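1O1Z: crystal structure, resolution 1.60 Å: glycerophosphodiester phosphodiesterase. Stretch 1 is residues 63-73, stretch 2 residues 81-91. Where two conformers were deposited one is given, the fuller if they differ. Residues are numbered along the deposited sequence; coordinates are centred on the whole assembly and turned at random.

Stretch 1, residues 63-73: DLKRLFGLDVK
Stretch 2 (81-91) ELKELTDGKIT

The two stretches belong to one chain and meet almost wholly through side chains: no hydrogen bond crosses between them, and 382 Å² of surface is buried. Stretch 1 folds back on itself. Leu-64 occupies the N-cap position, right before the short helix 65-68, Gly-69 breaks it with positive phi (73/24), and extended backbone follows, so that Leu-64 N can bond Val-72 O (3.0 Å). Leu-64 O receives both Phe-68 N (3.1 Å) and Leu-70 N (3.3 Å), while Asp-63 OD1 accepts Lys-65 N at 3.1 Å. This compact loop turns Leu-64 (m, t), Phe-68, Leu-70 (m, t) and Val-72 (t) toward stretch 2. The register runs antiparallel: CA of Val-72 lies 8.8 Å from CA of Leu-82, Leu-70 CA 8.3 Å from Leu-85 CA, and Phe-68 CA 7.0 Å from Thr-86 CA.

Stretch 2 enters as helix, near -64/-42, with exposed Glu-81 out of reach; Glu-81 O accepts Leu-85 N at 2.9 Å. Leu-82 (m, t) sets its CA-to-CB bond sideways, yet its end comes nearer, and CD2 reaches Leu-64 CD1 at 3.9 Å. Both leucines are buried, where branched aliphatic ends pack without any polar group to satisfy. Lys-83 and Glu-84 face elsewhere, as suits charged side chains; the long, mostly extended Lys-83 (m, t, t, m) carries NZ to Ile-90 O, 2.9 Å away.

Leu-85 (m, t) points toward stretch 1 and has the largest covered area, 69 Å². Its aliphatic side chain can meet three apolar residues at once: CD1 lies 4.0 Å from Val-72 CG1 and 4.2 Å from Leu-64 CD1, while CB is 3.9 Å from Leu-70 CD1. That same Leu-70 methyl, CD1, also rests 3.7 Å from Leu-85 O, a van der Waals contact.

Thr-86 leaves the helix at -103/15 and has two kinds of work for its side chain. With chi1 at 60° (p), OG1 donates to Leu-82 O at 2.8 Å and accepts Ile-90 N at 3.2 Å, tying the helix end to the chain beyond the turn. The methyl is left for stretch 1: CG2 sits 3.6 Å from the centroid of the Phe-68 ring, 11° off the normal, a CH-pi contact over the face, and 4.1 Å from Leu-64 CD1. Phe-68 holds its ring there with chi1 -58° (m) and chi2 -82°.

A type I' turn from Thr-86 to Lys-89 reverses the chain, with Lys-89 N bonded to Thr-86 O at 3.1 Å. Asp-87 adopts 37/49 and Gly-88 89/1; at the latter angles a CB would jam against the preceding carbonyl O, so glycine fits. Gly-88 N also bonds Lys-83 O at 2.7 Å. Lys-89 (m, t, t, p) starts toward stretch 1 and lays CD 4.2 Å from Phe-68 CE1, near the ring plane at its edge, before its end leads away. Ile-90 (-72/141; t, t), whose apolar chain suits its buried position, brings CD1 to 4.5 Å from Leu-64 CD2, and Thr-91, extended at -125/169, passes out of reach.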

# COMPACT_ATOMS: atom_id res chain seq x y z
N ASP A 63 -0.71 2.78 -17.52
CA ASP A 63 -0.94 2.09 -18.81
C ASP A 63 -0.55 0.61 -18.70
O ASP A 63 -0.09 0.16 -17.65
CB ASP A 63 -0.21 2.79 -19.94
CG ASP A 63 1.26 2.84 -19.72
OD1 ASP A 63 1.86 1.81 -19.33
OD2 ASP A 63 1.91 3.89 -19.90
N LEU A 64 -0.77 -0.13 -19.77
CA LEU A 64 -0.54 -1.57 -19.80
C LEU A 64 0.79 -1.97 -20.46
O LEU A 64 0.98 -3.13 -20.84
CB LEU A 64 -1.69 -2.26 -20.55
CG LEU A 64 -3.10 -2.04 -19.96
CD1 LEU A 64 -4.13 -2.69 -20.86
CD2 LEU A 64 -3.19 -2.59 -18.54
N LYS A 65 1.72 -1.03 -20.62
CA LYS A 65 2.93 -1.28 -21.40
C LYS A 65 3.87 -2.27 -20.73
O LYS A 65 4.32 -3.22 -21.37
CB LYS A 65 3.69 0.03 -21.72
CG LYS A 65 2.92 1.04 -22.52
CD LYS A 65 3.81 2.06 -23.25
CE LYS A 65 4.00 3.34 -22.47
NZ LYS A 65 4.61 4.41 -23.33
N ARG A 66 4.16 -2.05 -19.46
CA ARG A 66 5.20 -2.83 -18.78
C ARG A 66 4.85 -4.31 -18.65
O ARG A 66 5.70 -5.17 -18.85
CB ARG A 66 5.47 -2.23 -17.40
CG ARG A 66 6.57 -2.91 -16.57
CD ARG A 66 6.90 -2.16 -15.28
NE ARG A 66 5.70 -1.91 -14.49
CZ ARG A 66 5.26 -2.69 -13.49
NH1 ARG A 66 5.96 -3.75 -13.07
NH2 ARG A 66 4.13 -2.37 -12.88
N LEU A 67 3.61 -4.60 -18.30
CA LEU A 67 3.20 -5.97 -17.96
C LEU A 67 2.59 -6.72 -19.14
O LEU A 67 2.65 -7.95 -19.19
CB LEU A 67 2.20 -5.95 -16.81
CG LEU A 67 2.68 -5.43 -15.44
CD1 LEU A 67 1.54 -5.45 -14.49
CD2 LEU A 67 3.86 -6.25 -14.93
N PHE A 68 1.99 -5.98 -20.07
CA PHE A 68 1.28 -6.58 -21.22
C PHE A 68 1.78 -6.16 -22.60
O PHE A 68 1.36 -6.74 -23.61
CB PHE A 68 -0.22 -6.26 -21.10
CG PHE A 68 -0.81 -6.75 -19.84
CD1 PHE A 68 -1.20 -8.08 -19.72
CD2 PHE A 68 -0.96 -5.91 -18.74
CE1 PHE A 68 -1.74 -8.55 -18.53
CE2 PHE A 68 -1.50 -6.37 -17.54
CZ PHE A 68 -1.89 -7.70 -17.44
N GLY A 69 2.65 -5.16 -22.67
CA GLY A 69 3.19 -4.70 -23.94
C GLY A 69 2.18 -3.94 -24.77
O GLY A 69 2.30 -3.86 -25.99
N LEU A 70 1.19 -3.36 -24.10
CA LEU A 70 0.11 -2.65 -24.79
C LEU A 70 0.13 -1.19 -24.43
O LEU A 70 0.13 -0.85 -23.24
CB LEU A 70 -1.24 -3.25 -24.40
CG LEU A 70 -1.47 -4.71 -24.76
CD1 LEU A 70 -2.76 -5.19 -24.12
CD2 LEU A 70 -1.53 -4.87 -26.29
N ASP A 71 0.14 -0.32 -25.44
CA ASP A 71 0.20 1.12 -25.26
C ASP A 71 -1.23 1.64 -25.11
O ASP A 71 -1.76 2.32 -25.97
CB ASP A 71 0.92 1.78 -26.45
CG ASP A 71 1.30 3.22 -26.18
OD1 ASP A 71 1.26 3.66 -25.01
OD2 ASP A 71 1.66 4.01 -27.08
N VAL A 72 -1.83 1.26 -23.99
CA VAL A 72 -3.20 1.60 -23.65
C VAL A 72 -3.22 2.13 -22.23
O VAL A 72 -2.78 1.44 -21.30
CB VAL A 72 -4.13 0.37 -23.72
CG1 VAL A 72 -5.55 0.73 -23.27
CG2 VAL A 72 -4.14 -0.23 -25.14
N LYS A 73 -3.75 3.33 -22.04
CA LYS A 73 -3.90 3.88 -20.71
C LYS A 73 -5.15 3.34 -20.03
O LYS A 73 -6.20 3.21 -20.64
CB LYS A 73 -3.99 5.41 -20.73
CG LYS A 73 -2.71 6.10 -21.12
CD LYS A 73 -2.93 7.59 -21.17
CE LYS A 73 -1.66 8.33 -21.55
NZ LYS A 73 -0.69 8.32 -20.43
N GLU A 81 -13.13 -3.46 -21.44
CA GLU A 81 -12.06 -3.38 -22.43
C GLU A 81 -10.71 -3.78 -21.85
O GLU A 81 -9.95 -4.50 -22.48
CB GLU A 81 -12.00 -1.97 -23.01
CG GLU A 81 -13.17 -1.71 -23.94
CD GLU A 81 -13.38 -0.25 -24.31
OE1 GLU A 81 -12.73 0.67 -23.75
OE2 GLU A 81 -14.25 -0.01 -25.18
N LEU A 82 -10.44 -3.34 -20.63
CA LEU A 82 -9.20 -3.70 -19.94
C LEU A 82 -9.10 -5.18 -19.66
O LEU A 82 -8.06 -5.79 -19.81
CB LEU A 82 -9.05 -2.90 -18.64
CG LEU A 82 -8.85 -1.40 -18.86
CD1 LEU A 82 -9.05 -0.61 -17.58
CD2 LEU A 82 -7.48 -1.12 -19.48
N LYS A 83 -10.20 -5.77 -19.22
CA LYS A 83 -10.25 -7.22 -19.01
C LYS A 83 -10.07 -7.99 -20.32
O LYS A 83 -9.40 -9.01 -20.34
CB LYS A 83 -11.56 -7.58 -18.31
CG LYS A 83 -11.48 -7.23 -16.82
CD LYS A 83 -12.70 -7.58 -16.03
CE LYS A 83 -12.54 -7.23 -14.56
NZ LYS A 83 -11.74 -8.19 -13.78
N GLU A 84 -10.66 -7.51 -21.41
CA GLU A 84 -10.47 -8.16 -22.69
C GLU A 84 -8.99 -8.11 -23.09
O GLU A 84 -8.43 -9.11 -23.51
CB GLU A 84 -11.33 -7.50 -23.78
CG GLU A 84 -12.84 -7.59 -23.55
CD GLU A 84 -13.63 -6.50 -24.27
OE1 GLU A 84 -13.35 -6.26 -25.46
OE2 GLU A 84 -14.53 -5.88 -23.65
N LEU A 85 -8.38 -6.94 -22.97
CA LEU A 85 -6.97 -6.75 -23.36
C LEU A 85 -5.99 -7.58 -22.55
O LEU A 85 -4.96 -8.03 -23.08
CB LEU A 85 -6.60 -5.28 -23.22
CG LEU A 85 -7.21 -4.36 -24.26
CD1 LEU A 85 -7.10 -2.91 -23.83
CD2 LEU A 85 -6.60 -4.59 -25.63
N THR A 86 -6.30 -7.80 -21.28
CA THR A 86 -5.42 -8.53 -20.36
C THR A 86 -5.88 -9.98 -20.11
O THR A 86 -5.38 -10.64 -19.21
CB THR A 86 -5.33 -7.82 -18.99
OG1 THR A 86 -6.63 -7.74 -18.40
CG2 THR A 86 -4.85 -6.38 -19.12
N ASP A 87 -6.77 -10.47 -20.97
CA ASP A 87 -7.51 -11.73 -20.80
C ASP A 87 -7.91 -12.02 -19.37
O ASP A 87 -7.70 -13.11 -18.83
CB ASP A 87 -6.79 -12.91 -21.44
CG ASP A 87 -7.76 -13.97 -21.94
OD1 ASP A 87 -8.95 -13.64 -22.28
OD2 ASP A 87 -7.38 -15.17 -22.06
N GLY A 88 -8.49 -11.01 -18.75
CA GLY A 88 -9.12 -11.16 -17.47
C GLY A 88 -8.20 -10.94 -16.30
O GLY A 88 -8.67 -11.06 -15.18
N LYS A 89 -6.91 -10.62 -16.52
CA LYS A 89 -5.97 -10.57 -15.40
C LYS A 89 -6.11 -9.29 -14.58
O LYS A 89 -5.86 -9.30 -13.38
CB LYS A 89 -4.52 -10.72 -15.87
CG LYS A 89 -4.26 -12.12 -16.36
CD LYS A 89 -2.82 -12.28 -16.82
CE LYS A 89 -2.52 -13.73 -17.24
NZ LYS A 89 -3.27 -14.14 -18.46
N ILE A 90 -6.48 -8.18 -15.21
CA ILE A 90 -6.67 -6.96 -14.45
C ILE A 90 -7.93 -7.10 -13.62
O ILE A 90 -8.90 -7.69 -14.06
CB ILE A 90 -6.72 -5.73 -15.35
CG1 ILE A 90 -6.52 -4.46 -14.51
CG2 ILE A 90 -8.00 -5.67 -16.14
CD1 ILE A 90 -6.29 -3.21 -15.39
N THR A 91 -7.90 -6.59 -12.40
CA THR A 91 -9.02 -6.66 -11.50
C THR A 91 -9.45 -5.30 -10.97
O THR A 91 -8.81 -4.30 -11.20
CB THR A 91 -8.73 -7.68 -10.37
OG1 THR A 91 -9.92 -7.98 -9.63
CG2 THR A 91 -7.74 -7.18 -9.37